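PDB 2Q5C: NtrC family transcriptional regulator from Clostridium acetobutylicum ATCC 824, which probably binds specific DNA sequences and ATP to regulate transcription, the piece here being its N-terminal part, of the propionate catabolism activator family. Local coordinates for residues A[8-13]-A[43-48]; A[55-58]-A[64-67]; A[84-89]-A[145-150]. All coordinates share one frame; numbering follows the deposited sequence. Where two conformers were deposited one is given.

Contact 1: A[8-13]-A[43-48]; sequences ALISQN and KIAFGL
I10 sends its long branch from the strand straight at A45 and I44 on the helix lying over it, and it is the side chain to follow here. From CB, CG1 leaves beside the backbone N and anti to the carbonyl carbon (chi1 -56°), and the chain then runs on extended (chi2 177°), which carries the terminal methyl out toward the helix. CB, CG1 and the CG2 branch make no close approach to the helix; CD1 does the touching. I10 CD1 sits 3.8 Å from A45 CB, close also to the backbone N of A45. On I44 the same I10 CD1 meets CG2, at 4.2 Å. The methyl rests on the helix at A45, whose side chain ends at CB, close to the backbone. A second, thinner touch lies one turn further along the helix, where L48 comes down on the strand and its CD1 meets A8 CB at 4.1 Å. No hydrogen bond crosses between 8-13 and 43-48. The two short axes pass 10.1 Å apart and run nearly antiparallel, at 169°, as in Rossmann-like alpha/beta layers. Strand 6-11 lies inside the first parallel sheet, between 30-35 and 54-58. Helix 38-48 covers one face, where I55 also meets A45, while L9 on the other face packs against L17 and F20 of helix 14-27.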
ATOM      1  N   ALA A   8       0.089 -14.841  -5.265  1.00 16.11           N
ATOM      2  CA  ALA A   8       1.219 -13.917  -5.140  1.00 15.82           C
ATOM      3  C   ALA A   8       0.852 -12.688  -4.350  1.00 17.20           C
ATOM      4  O   ALA A   8      -0.169 -12.073  -4.609  1.00 20.15           O
ATOM      5  CB  ALA A   8       1.740 -13.483  -6.485  1.00 16.34           C
ATOM      6  N   LEU A   9       1.706 -12.309  -3.405  1.00 15.26           N
ATOM      7  CA  LEU A   9       1.626 -11.013  -2.727  1.00 15.34           C
ATOM      8  C   LEU A   9       2.740 -10.156  -3.248  1.00 16.16           C
ATOM      9  O   LEU A   9       3.900 -10.569  -3.203  1.00 15.92           O
ATOM     10  CB  LEU A   9       1.749 -11.186  -1.194  1.00 14.34           C
ATOM     11  CG  LEU A   9       1.899  -9.844  -0.456  1.00 15.31           C
ATOM     12  CD1 LEU A   9       0.604  -9.063  -0.500  1.00 18.10           C
ATOM     13  CD2 LEU A   9       2.241 -10.135   1.002  1.00 16.70           C
ATOM     14  N   ILE A  10       2.416  -8.958  -3.749  1.00 16.21           N
ATOM     15  CA  ILE A  10       3.422  -8.035  -4.278  1.00 17.72           C
ATOM     16  C   ILE A  10       3.317  -6.780  -3.418  1.00 18.36           C
ATOM     17  O   ILE A  10       2.258  -6.139  -3.369  1.00 18.67           O
ATOM     18  CB  ILE A  10       3.200  -7.708  -5.772  1.00 16.91           C
ATOM     19  CG1 ILE A  10       3.165  -9.022  -6.565  1.00 17.58           C
ATOM     20  CG2 ILE A  10       4.318  -6.755  -6.250  1.00 20.25           C
ATOM     21  CD1 ILE A  10       2.884  -8.854  -8.083  1.00 18.90           C
ATOM     22  N   SER A  11       4.383  -6.481  -2.681  1.00 18.64           N
ATOM     23  CA  SER A  11       4.317  -5.449  -1.650  1.00 19.98           C
ATOM     24  C   SER A  11       5.743  -5.005  -1.384  1.00 20.97           C
ATOM     25  O   SER A  11       6.674  -5.715  -1.716  1.00 21.91           O
ATOM     26  CB  SER A  11       3.732  -6.097  -0.387  1.00 21.19           C
ATOM     27  OG  SER A  11       3.743  -5.209   0.731  1.00 22.88           O
ATOM     28  N   GLN A  12       5.903  -3.848  -0.764  1.00 21.56           N
ATOM     29  CA  GLN A  12       7.217  -3.450  -0.246  1.00 22.35           C
ATOM     30  C   GLN A  12       7.253  -3.538   1.278  1.00 23.32           C
ATOM     31  O   GLN A  12       8.264  -3.162   1.888  1.00 24.58           O
ATOM     32  CB  GLN A  12       7.562  -2.034  -0.691  1.00 22.29           C
ATOM     33  CG  GLN A  12       7.697  -1.879  -2.180  1.00 23.03           C
ATOM     34  CD  GLN A  12       8.105  -0.488  -2.537  1.00 24.76           C
ATOM     35  OE1 GLN A  12       7.309   0.462  -2.437  1.00 27.87           O
ATOM     36  NE2 GLN A  12       9.352  -0.343  -2.922  1.00 27.88           N
ATOM     37  N   ASN A  13       6.186  -4.046   1.886  1.00 23.00           N
ATOM     38  CA  ASN A  13       6.053  -4.076   3.340  1.00 24.49           C
ATOM     39  C   ASN A  13       6.638  -5.393   3.848  1.00 24.62           C
ATOM     40  O   ASN A  13       6.054  -6.461   3.635  1.00 23.22           O
ATOM     41  CB  ASN A  13       4.576  -3.946   3.708  1.00 25.03           C
ATOM     42  CG  ASN A  13       4.363  -3.606   5.143  1.00 27.24           C
ATOM     43  OD1 ASN A  13       4.430  -4.474   6.003  1.00 29.17           O
ATOM     44  ND2 ASN A  13       4.114  -2.311   5.424  1.00 31.66           N
ATOM     45  N   LYS A  43       4.599  -5.048 -13.987  1.00 18.92           N
ATOM     46  CA  LYS A  43       5.406  -5.902 -14.880  1.00 19.05           C
ATOM     47  C   LYS A  43       5.630  -7.292 -14.266  1.00 19.81           C
ATOM     48  O   LYS A  43       5.518  -8.327 -14.929  1.00 21.11           O
ATOM     49  CB  LYS A  43       6.738  -5.235 -15.218  1.00 20.32           C
ATOM     50  CG  LYS A  43       7.616  -6.119 -16.112  1.00 21.83           C
ATOM     51  CD  LYS A  43       8.852  -5.379 -16.564  1.00 26.54           C
ATOM     52  CE  LYS A  43       9.724  -6.275 -17.473  1.00 30.09           C
ATOM     53  NZ  LYS A  43      10.868  -5.465 -18.060  1.00 32.79           N
ATOM     54  N   ILE A  44       5.926  -7.327 -12.973  1.00 19.42           N
ATOM     55  CA  ILE A  44       6.107  -8.608 -12.284  1.00 19.65           C
ATOM     56  C   ILE A  44       4.779  -9.384 -12.251  1.00 19.18           C
ATOM     57  O   ILE A  44       4.759 -10.600 -12.522  1.00 19.21           O
ATOM     58  CB  ILE A  44       6.658  -8.365 -10.864  1.00 19.92           C
ATOM     59  CG1 ILE A  44       8.099  -7.873 -10.930  1.00 21.21           C
ATOM     60  CG2 ILE A  44       6.560  -9.639 -10.006  1.00 20.28           C
ATOM     61  CD1 ILE A  44       8.562  -7.185  -9.632  1.00 21.32           C
ATOM     62  N   ALA A  45       3.668  -8.710 -11.953  1.00 18.00           N
ATOM     63  CA  ALA A  45       2.354  -9.349 -11.976  1.00 18.44           C
ATOM     64  C   ALA A  45       2.020  -9.914 -13.363  1.00 18.37           C
ATOM     65  O   ALA A  45       1.537 -11.041 -13.476  1.00 19.51           O
ATOM     66  CB  ALA A  45       1.294  -8.388 -11.540  1.00 18.51           C
ATOM     67  N   PHE A  46       2.305  -9.137 -14.391  1.00 19.24           N
ATOM     68  CA  PHE A  46       2.030  -9.576 -15.751  1.00 19.58           C
ATOM     69  C   PHE A  46       2.823 -10.851 -16.043  1.00 20.29           C
ATOM     70  O   PHE A  46       2.299 -11.801 -16.634  1.00 22.15           O
ATOM     71  CB  PHE A  46       2.389  -8.461 -16.739  1.00 20.15           C
ATOM     72  CG  PHE A  46       1.977  -8.765 -18.137  1.00 21.07           C
ATOM     73  CD1 PHE A  46       0.738  -8.343 -18.596  1.00 21.86           C
ATOM     74  CD2 PHE A  46       2.802  -9.530 -18.965  1.00 23.06           C
ATOM     75  CE1 PHE A  46       0.327  -8.657 -19.926  1.00 23.66           C
ATOM     76  CE2 PHE A  46       2.408  -9.854 -20.275  1.00 23.88           C
ATOM     77  CZ  PHE A  46       1.167  -9.425 -20.735  1.00 21.92           C
ATOM     78  N   GLY A  47       4.066 -10.888 -15.583  1.00 20.58           N
ATOM     79  CA  GLY A  47       4.948 -12.056 -15.825  1.00 21.43           C
ATOM     80  C   GLY A  47       4.486 -13.292 -15.072  1.00 22.27           C
ATOM     81  O   GLY A  47       4.757 -14.410 -15.493  1.00 24.32           O
ATOM     82  N   LEU A  48       3.795 -13.092 -13.950  1.00 21.11           N
ATOM     83  CA  LEU A  48       3.320 -14.193 -13.100  1.00 21.92           C
ATOM     84  C   LEU A  48       1.927 -14.695 -13.419  1.00 21.76           C
ATOM     85  O   LEU A  48       1.493 -15.739 -12.912  1.00 22.09           O
ATOM     86  CB  LEU A  48       3.273 -13.718 -11.645  1.00 22.03           C
ATOM     87  CG  LEU A  48       4.595 -13.675 -10.894  1.00 24.22           C
ATOM     88  CD1 LEU A  48       4.379 -12.945  -9.590  1.00 24.68           C
ATOM     89  CD2 LEU A  48       5.070 -15.093 -10.630  1.00 25.84           C
TER

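Contact 2: A[55-58]-A[64-67]. With SO4 (sulfate ion), chain E.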
ATOM      1  N   ILE A  55      -3.504 -12.494  -7.446  1.00 17.44           N
ATOM      2  CA  ILE A  55      -2.487 -11.561  -6.957  1.00 16.84           C
ATOM      3  C   ILE A  55      -3.132 -10.687  -5.898  1.00 17.45           C
ATOM      4  O   ILE A  55      -4.290 -10.264  -6.059  1.00 18.08           O
ATOM      5  CB  ILE A  55      -1.916 -10.736  -8.067  1.00 17.33           C
ATOM      6  CG1 ILE A  55      -1.181 -11.693  -9.037  1.00 21.36           C
ATOM      7  CG2 ILE A  55      -0.891  -9.700  -7.527  1.00 18.33           C
ATOM      8  CD1 ILE A  55      -0.888 -11.104 -10.379  1.00 25.03           C
ATOM      9  N   ILE A  56      -2.414 -10.452  -4.791  1.00 15.47           N
ATOM     10  CA  ILE A  56      -2.796  -9.519  -3.723  1.00 15.30           C
ATOM     11  C   ILE A  56      -1.767  -8.405  -3.680  1.00 15.15           C
ATOM     12  O   ILE A  56      -0.545  -8.640  -3.776  1.00 15.13           O
ATOM     13  CB  ILE A  56      -2.879 -10.239  -2.343  1.00 15.21           C
ATOM     14  CG1 ILE A  56      -3.944 -11.343  -2.328  1.00 16.35           C
ATOM     15  CG2 ILE A  56      -3.100  -9.199  -1.251  1.00 14.58           C
ATOM     16  CD1 ILE A  56      -3.932 -12.208  -1.101  1.00 16.86           C
ATOM     17  N   SER A  57      -2.238  -7.171  -3.516  1.00 15.81           N
ATOM     18  CA  SER A  57      -1.352  -6.001  -3.417  1.00 16.36           C
ATOM     19  C   SER A  57      -2.117  -4.931  -2.680  1.00 16.51           C
ATOM     20  O   SER A  57      -3.233  -5.179  -2.258  1.00 18.23           O
ATOM     21  CB  SER A  57      -0.807  -5.569  -4.772  1.00 16.20           C
ATOM     22  OG  SER A  57      -1.877  -5.118  -5.589  1.00 18.03           O
ATOM     23  N   ARG A  58      -1.523  -3.749  -2.504  1.00 17.90           N
ATOM     24  CA  ARG A  58      -2.173  -2.736  -1.710  1.00 19.45           C
ATOM     25  C   ARG A  58      -2.200  -1.425  -2.456  1.00 19.87           C
ATOM     26  O   ARG A  58      -1.301  -1.103  -3.230  1.00 20.26           O
ATOM     27  CB  ARG A  58      -1.382  -2.602  -0.413  1.00 20.70           C
ATOM     28  CG  ARG A  58      -2.045  -1.747   0.625  1.00 25.17           C
ATOM     29  CD  ARG A  58      -1.595  -2.194   2.008  1.00 31.38           C
ATOM     30  NE  ARG A  58      -0.269  -1.702   2.350  1.00 36.59           N
ATOM     31  CZ  ARG A  58      -0.040  -0.676   3.181  1.00 40.21           C
ATOM     32  NH1 ARG A  58       1.201  -0.300   3.424  1.00 42.29           N
ATOM     33  NH2 ARG A  58      -1.052  -0.032   3.768  1.00 41.55           N
ATOM     34  N   TYR A  64      -2.515  -0.393 -10.522  1.00 21.08           N
ATOM     35  CA  TYR A  64      -1.598  -0.710 -11.625  1.00 20.52           C
ATOM     36  C   TYR A  64      -1.698  -2.173 -12.035  1.00 20.51           C
ATOM     37  O   TYR A  64      -1.693  -2.506 -13.220  1.00 21.08           O
ATOM     38  CB  TYR A  64      -0.158  -0.344 -11.238  1.00 20.72           C
ATOM     39  CG  TYR A  64       0.135   1.136 -11.436  1.00 21.42           C
ATOM     40  CD1 TYR A  64      -0.232   2.078 -10.491  1.00 23.46           C
ATOM     41  CD2 TYR A  64       0.760   1.565 -12.599  1.00 24.38           C
ATOM     42  CE1 TYR A  64      -0.004   3.451 -10.720  1.00 22.97           C
ATOM     43  CE2 TYR A  64       1.018   2.911 -12.830  1.00 22.90           C
ATOM     44  CZ  TYR A  64       0.639   3.831 -11.863  1.00 20.74           C
ATOM     45  OH  TYR A  64       0.876   5.157 -12.134  1.00 23.22           O
ATOM     46  N   ILE A  65      -1.806  -3.047 -11.041  1.00 19.28           N
ATOM     47  CA  ILE A  65      -1.921  -4.473 -11.343  1.00 19.11           C
ATOM     48  C   ILE A  65      -3.271  -4.804 -11.962  1.00 20.88           C
ATOM     49  O   ILE A  65      -3.311  -5.536 -12.962  1.00 21.29           O
ATOM     50  CB  ILE A  65      -1.648  -5.298 -10.069  1.00 18.23           C
ATOM     51  CG1 ILE A  65      -0.170  -5.160  -9.723  1.00 16.71           C
ATOM     52  CG2 ILE A  65      -1.995  -6.795 -10.276  1.00 18.33           C
ATOM     53  CD1 ILE A  65       0.251  -5.783  -8.395  1.00 18.64           C
ATOM     54  N   LYS A  66      -4.356  -4.288 -11.404  1.00 21.78           N
ATOM     55  CA  LYS A  66      -5.670  -4.677 -11.900  1.00 23.84           C
ATOM     56  C   LYS A  66      -5.833  -4.299 -13.368  1.00 24.99           C
ATOM     57  O   LYS A  66      -6.447  -5.055 -14.114  1.00 25.60           O
ATOM     58  CB  LYS A  66      -6.779  -4.043 -11.081  1.00 24.11           C
ATOM     59  CG  LYS A  66      -8.183  -4.535 -11.480  1.00 28.99           C
ATOM     60  CD  LYS A  66      -9.256  -3.941 -10.575  1.00 35.36           C
ATOM     61  CE  LYS A  66     -10.461  -4.877 -10.453  1.00 38.74           C
ATOM     62  NZ  LYS A  66     -10.156  -6.041  -9.549  1.00 40.92           N
ATOM     63  N   LYS A  67      -5.269  -3.169 -13.769  1.00 26.02           N
ATOM     64  CA  LYS A  67      -5.440  -2.682 -15.149  1.00 27.40           C
ATOM     65  C   LYS A  67      -4.573  -3.432 -16.142  1.00 28.77           C
ATOM     66  O   LYS A  67      -4.718  -3.238 -17.354  1.00 30.42           O
ATOM     67  CB  LYS A  67      -5.172  -1.177 -15.252  1.00 28.69           C
ATOM     68  CG  LYS A  67      -6.155  -0.345 -14.453  1.00 29.79           C
ATOM     69  CD  LYS A  67      -6.053   1.129 -14.802  1.00 35.80           C
ATOM     70  CE  LYS A  67      -6.647   2.022 -13.725  1.00 38.69           C
ATOM     71  NZ  LYS A  67      -7.977   1.553 -13.253  1.00 41.39           N
TER
HETATM   72  S   SO4 E 604       2.250   6.354 -15.043  0.70 37.45           S
HETATM   73  O1  SO4 E 604       1.986   7.250 -16.168  0.70 38.53           O
HETATM   74  O2  SO4 E 604       3.234   5.329 -15.388  0.70 39.72           O
HETATM   75  O3  SO4 E 604       2.779   7.189 -13.968  0.70 35.96           O
HETATM   76  O4  SO4 E 604       0.999   5.704 -14.667  0.70 32.61           O
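I65 meets both I55 and S57 of the strand, and the contact across the segments is almost wholly apolar. The I55 and I65 side chains cross obliquely, with I55 CG2 and I65 CG2 4.1 Å apart. The other branch of I65 goes to the serine: its CG1 stands beside the backbone N (chi1 -69°) and the chain continues extended, so that I65 CD1 arrives over S57, 3.8 Å from S57 CB. The polar element of this patch is S57 OG, which turns in between its own backbone N and carbonyl carbon (chi1 65°) and faces I65 CD1 at 3.6 Å, a van der Waals touch. These are the first two elements of a beta-alpha-beta unit, strand 54-58, helix 59-66 and strand 73-76; the helix packs on a face of the sheet, where I65 also reaches S73, I10 and A45. Hydrogen bonds and charges belong to the helix surface and the strand end. Y64 turns its ring away from the strand, and its OH donates to sulfate O4 at 2.6 Å, the oxygen lying at the ring edge and near its plane. That hydroxyl also has E128 N as a partner, while D129 N holds the same ion, probably a guest from the crystallisation liquor. K67 NZ pairs with D63, and R58 NH1 bonds I166 O, tying the strand end to the second half of the chain.

Contact 3: A[84-89]-A[145-150]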
ATOM      1  N   MET A  84      -4.064   6.612  11.060  0.50 16.85           N
ATOM      2  CA  MET A  84      -3.879   7.230  12.354  0.50 17.46           C
ATOM      3  C   MET A  84      -2.613   6.730  12.999  0.50 17.88           C
ATOM      4  O   MET A  84      -1.858   7.540  13.533  0.50 17.44           O
ATOM      5  CB  MET A  84      -5.089   6.974  13.247  0.50 17.65           C
ATOM      6  CG  MET A  84      -6.371   7.533  12.688  0.50 17.27           C
ATOM      7  SD  MET A  84      -6.320   9.317  12.352  0.50 15.58           S
ATOM      8  CE  MET A  84      -6.539   9.991  14.014  0.50 21.55           C
ATOM      9  N   ARG A  85      -2.355   5.417  12.955  1.00 17.00           N
ATOM     10  CA  ARG A  85      -1.097   4.882  13.538  1.00 17.11           C
ATOM     11  C   ARG A  85       0.121   5.607  12.952  1.00 17.76           C
ATOM     12  O   ARG A  85       1.052   5.968  13.688  1.00 18.25           O
ATOM     13  CB  ARG A  85      -0.928   3.402  13.204  1.00 17.19           C
ATOM     14  CG  ARG A  85      -1.766   2.421  14.006  1.00 17.33           C
ATOM     15  CD  ARG A  85      -1.608   1.042  13.397  1.00 18.67           C
ATOM     16  NE  ARG A  85      -1.934  -0.017  14.352  1.00 19.00           N
ATOM     17  CZ  ARG A  85      -2.126  -1.293  14.024  1.00 20.52           C
ATOM     18  NH1 ARG A  85      -2.034  -1.681  12.778  1.00 20.89           N
ATOM     19  NH2 ARG A  85      -2.440  -2.177  14.978  1.00 21.38           N
ATOM     20  N   ALA A  86       0.108   5.842  11.642  1.00 17.22           N
ATOM     21  CA  ALA A  86       1.246   6.488  11.004  1.00 17.05           C
ATOM     22  C   ALA A  86       1.363   7.939  11.431  1.00 18.01           C
ATOM     23  O   ALA A  86       2.487   8.397  11.705  1.00 18.61           O
ATOM     24  CB  ALA A  86       1.172   6.370   9.496  1.00 17.85           C
ATOM     25  N   VAL A  87       0.258   8.658  11.499  1.00 17.37           N
ATOM     26  CA  VAL A  87       0.318  10.064  11.921  1.00 18.44           C
ATOM     27  C   VAL A  87       0.803  10.139  13.367  1.00 19.24           C
ATOM     28  O   VAL A  87       1.639  10.989  13.734  1.00 20.43           O
ATOM     29  CB  VAL A  87      -1.029  10.718  11.754  1.00 18.70           C
ATOM     30  CG1 VAL A  87      -1.022  12.129  12.420  1.00 19.13           C
ATOM     31  CG2 VAL A  87      -1.389  10.802  10.272  1.00 18.61           C
ATOM     32  N   TYR A  88       0.272   9.293  14.221  1.00 19.71           N
ATOM     33  CA  TYR A  88       0.714   9.236  15.597  1.00 20.48           C
ATOM     34  C   TYR A  88       2.227   9.030  15.700  1.00 20.86           C
ATOM     35  O   TYR A  88       2.895   9.720  16.476  1.00 21.69           O
ATOM     36  CB  TYR A  88      -0.075   8.120  16.303  1.00 22.31           C
ATOM     37  CG  TYR A  88       0.433   7.766  17.643  1.00 24.41           C
ATOM     38  CD1 TYR A  88       0.217   8.612  18.715  1.00 26.98           C
ATOM     39  CD2 TYR A  88       1.130   6.582  17.851  1.00 26.14           C
ATOM     40  CE1 TYR A  88       0.698   8.302  19.982  1.00 27.81           C
ATOM     41  CE2 TYR A  88       1.597   6.249  19.135  1.00 27.95           C
ATOM     42  CZ  TYR A  88       1.365   7.118  20.176  1.00 28.02           C
ATOM     43  OH  TYR A  88       1.836   6.842  21.435  1.00 31.24           O
ATOM     44  N   ASN A  89       2.787   8.116  14.922  1.00 21.00           N
ATOM     45  CA  ASN A  89       4.218   7.874  14.944  1.00 21.75           C
ATOM     46  C   ASN A  89       4.995   9.058  14.391  1.00 21.74           C
ATOM     47  O   ASN A  89       6.061   9.405  14.927  1.00 21.59           O
ATOM     48  CB  ASN A  89       4.550   6.659  14.103  1.00 22.68           C
ATOM     49  CG  ASN A  89       4.201   5.360  14.779  1.00 26.55           C
ATOM     50  OD1 ASN A  89       4.284   5.238  15.997  1.00 30.83           O
ATOM     51  ND2 ASN A  89       3.881   4.356  13.976  1.00 33.47           N
ATOM     52  N   ILE A 145       7.789  16.688   6.948  1.00 20.99           N
ATOM     53  CA  ILE A 145       7.373  15.332   7.353  1.00 20.03           C
ATOM     54  C   ILE A 145       6.278  14.883   6.394  1.00 19.92           C
ATOM     55  O   ILE A 145       5.306  15.585   6.201  1.00 20.51           O
ATOM     56  CB  ILE A 145       6.806  15.338   8.772  1.00 20.92           C
ATOM     57  CG1 ILE A 145       7.780  15.983   9.787  1.00 20.53           C
ATOM     58  CG2 ILE A 145       6.476  13.898   9.227  1.00 21.17           C
ATOM     59  CD1 ILE A 145       7.136  16.411  11.070  1.00 22.93           C
ATOM     60  N   VAL A 146       6.467  13.697   5.820  1.00 19.44           N
ATOM     61  CA  VAL A 146       5.490  13.138   4.877  1.00 19.30           C
ATOM     62  C   VAL A 146       4.987  11.775   5.389  1.00 19.54           C
ATOM     63  O   VAL A 146       5.802  10.911   5.739  1.00 19.29           O
ATOM     64  CB  VAL A 146       6.140  12.918   3.503  1.00 19.99           C
ATOM     65  CG1 VAL A 146       5.211  12.145   2.560  1.00 19.71           C
ATOM     66  CG2 VAL A 146       6.506  14.247   2.883  1.00 20.30           C
ATOM     67  N   VAL A 147       3.660  11.606   5.406  1.00 18.36           N
ATOM     68  CA  VAL A 147       2.999  10.331   5.815  1.00 18.06           C
ATOM     69  C   VAL A 147       2.300   9.825   4.565  1.00 17.27           C
ATOM     70  O   VAL A 147       1.451  10.515   4.004  1.00 17.79           O
ATOM     71  CB  VAL A 147       1.981  10.595   6.901  1.00 18.86           C
ATOM     72  CG1 VAL A 147       1.250   9.298   7.300  1.00 19.84           C
ATOM     73  CG2 VAL A 147       2.650  11.177   8.107  1.00 21.03           C
ATOM     74  N   SER A 148       2.689   8.636   4.106  1.00 17.49           N
ATOM     75  CA  SER A 148       2.123   8.104   2.878  1.00 18.69           C
ATOM     76  C   SER A 148       2.525   6.655   2.730  1.00 19.23           C
ATOM     77  O   SER A 148       3.102   6.045   3.637  1.00 19.53           O
ATOM     78  CB  SER A 148       2.643   8.904   1.659  1.00 18.86           C
ATOM     79  OG  SER A 148       1.873   8.681   0.471  1.00 21.13           O
ATOM     80  N   GLY A 149       2.238   6.105   1.558  1.00 19.83           N
ATOM     81  CA  GLY A 149       2.775   4.788   1.215  1.00 19.82           C
ATOM     82  C   GLY A 149       4.273   4.801   0.955  1.00 21.21           C
ATOM     83  O   GLY A 149       4.905   5.864   0.797  1.00 20.02           O
ATOM     84  N   LYS A 150       4.854   3.614   0.873  1.00 21.00           N
ATOM     85  CA  LYS A 150       6.300   3.448   0.852  1.00 21.18           C
ATOM     86  C   LYS A 150       7.006   4.114  -0.329  1.00 21.27           C
ATOM     87  O   LYS A 150       8.099   4.667  -0.164  1.00 21.30           O
ATOM     88  CB  LYS A 150       6.657   1.945   0.900  1.00 22.90           C
ATOM     89  CG  LYS A 150       8.144   1.625   1.022  1.00 26.04           C
ATOM     90  CD  LYS A 150       8.756   2.204   2.280  1.00 32.45           C
ATOM     91  CE  LYS A 150       9.964   1.374   2.761  1.00 35.39           C
ATOM     92  NZ  LYS A 150      11.065   1.260   1.741  1.00 39.67           N
TER
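V147, A86 and V87 make up the whole contact, and V147 gives more surface to it than either helix residue. Its side chain rises from strand 145-148 toward helix 80-90 with CG1 anti to the backbone N (chi1 178°), and that one methyl does all the close touching. V147 CG1 lies 3.7 Å from A86 CB and, beside this, 4.2 Å from V87 CG2, so it nestles against two successive residues of the helix. A86 aims its methyl at the strand, and the backbones lie close, the CA atoms of V87 and V147 being 6.7 Å apart. V87 offers just its CG2 branch to the valine, and it also packs on L97 of the neighbouring strand and on I112 and L116 of helix 109-116. I166 touches both A86 and V147 and extends the same apolar patch. Helix 80-90 thus packs on a face of the second parallel sheet, on a strand lying between 96-102 and 162-165, as in an alpha/beta layered lobe. There the backbone of V147 is hydrogen-bonded to A98 and I100. Its polar groups are therefore engaged along the sheet, and the helix is joined to it by methyl contacts alone: the fit rests on shape and dispersion, with no hydrogen bond between the two segments.

All three contacts are buried helix-on-sheet packing, but they serve two different sheets. Contacts 1 and 2 share the first: strands 6-11 and 54-58 are neighbours there, joined by A8 O to I56 N and I10 N to I56 O, and their helices lie on one face, I10, I55, A45 and I65 meeting between them. Contact 3 belongs to the second sheet, its centre about 24 Å from that of contact 1 and on the opposite side of the chain's centre. A light touch of Q12 on K150 links those two. Branched aliphatic side chains dominate throughout, joined by alanines in contacts 1 and 3; contact 2 alone brings a serine into the packing, and Y64 beside it, its ring leading away from the strand, binds a sulfate.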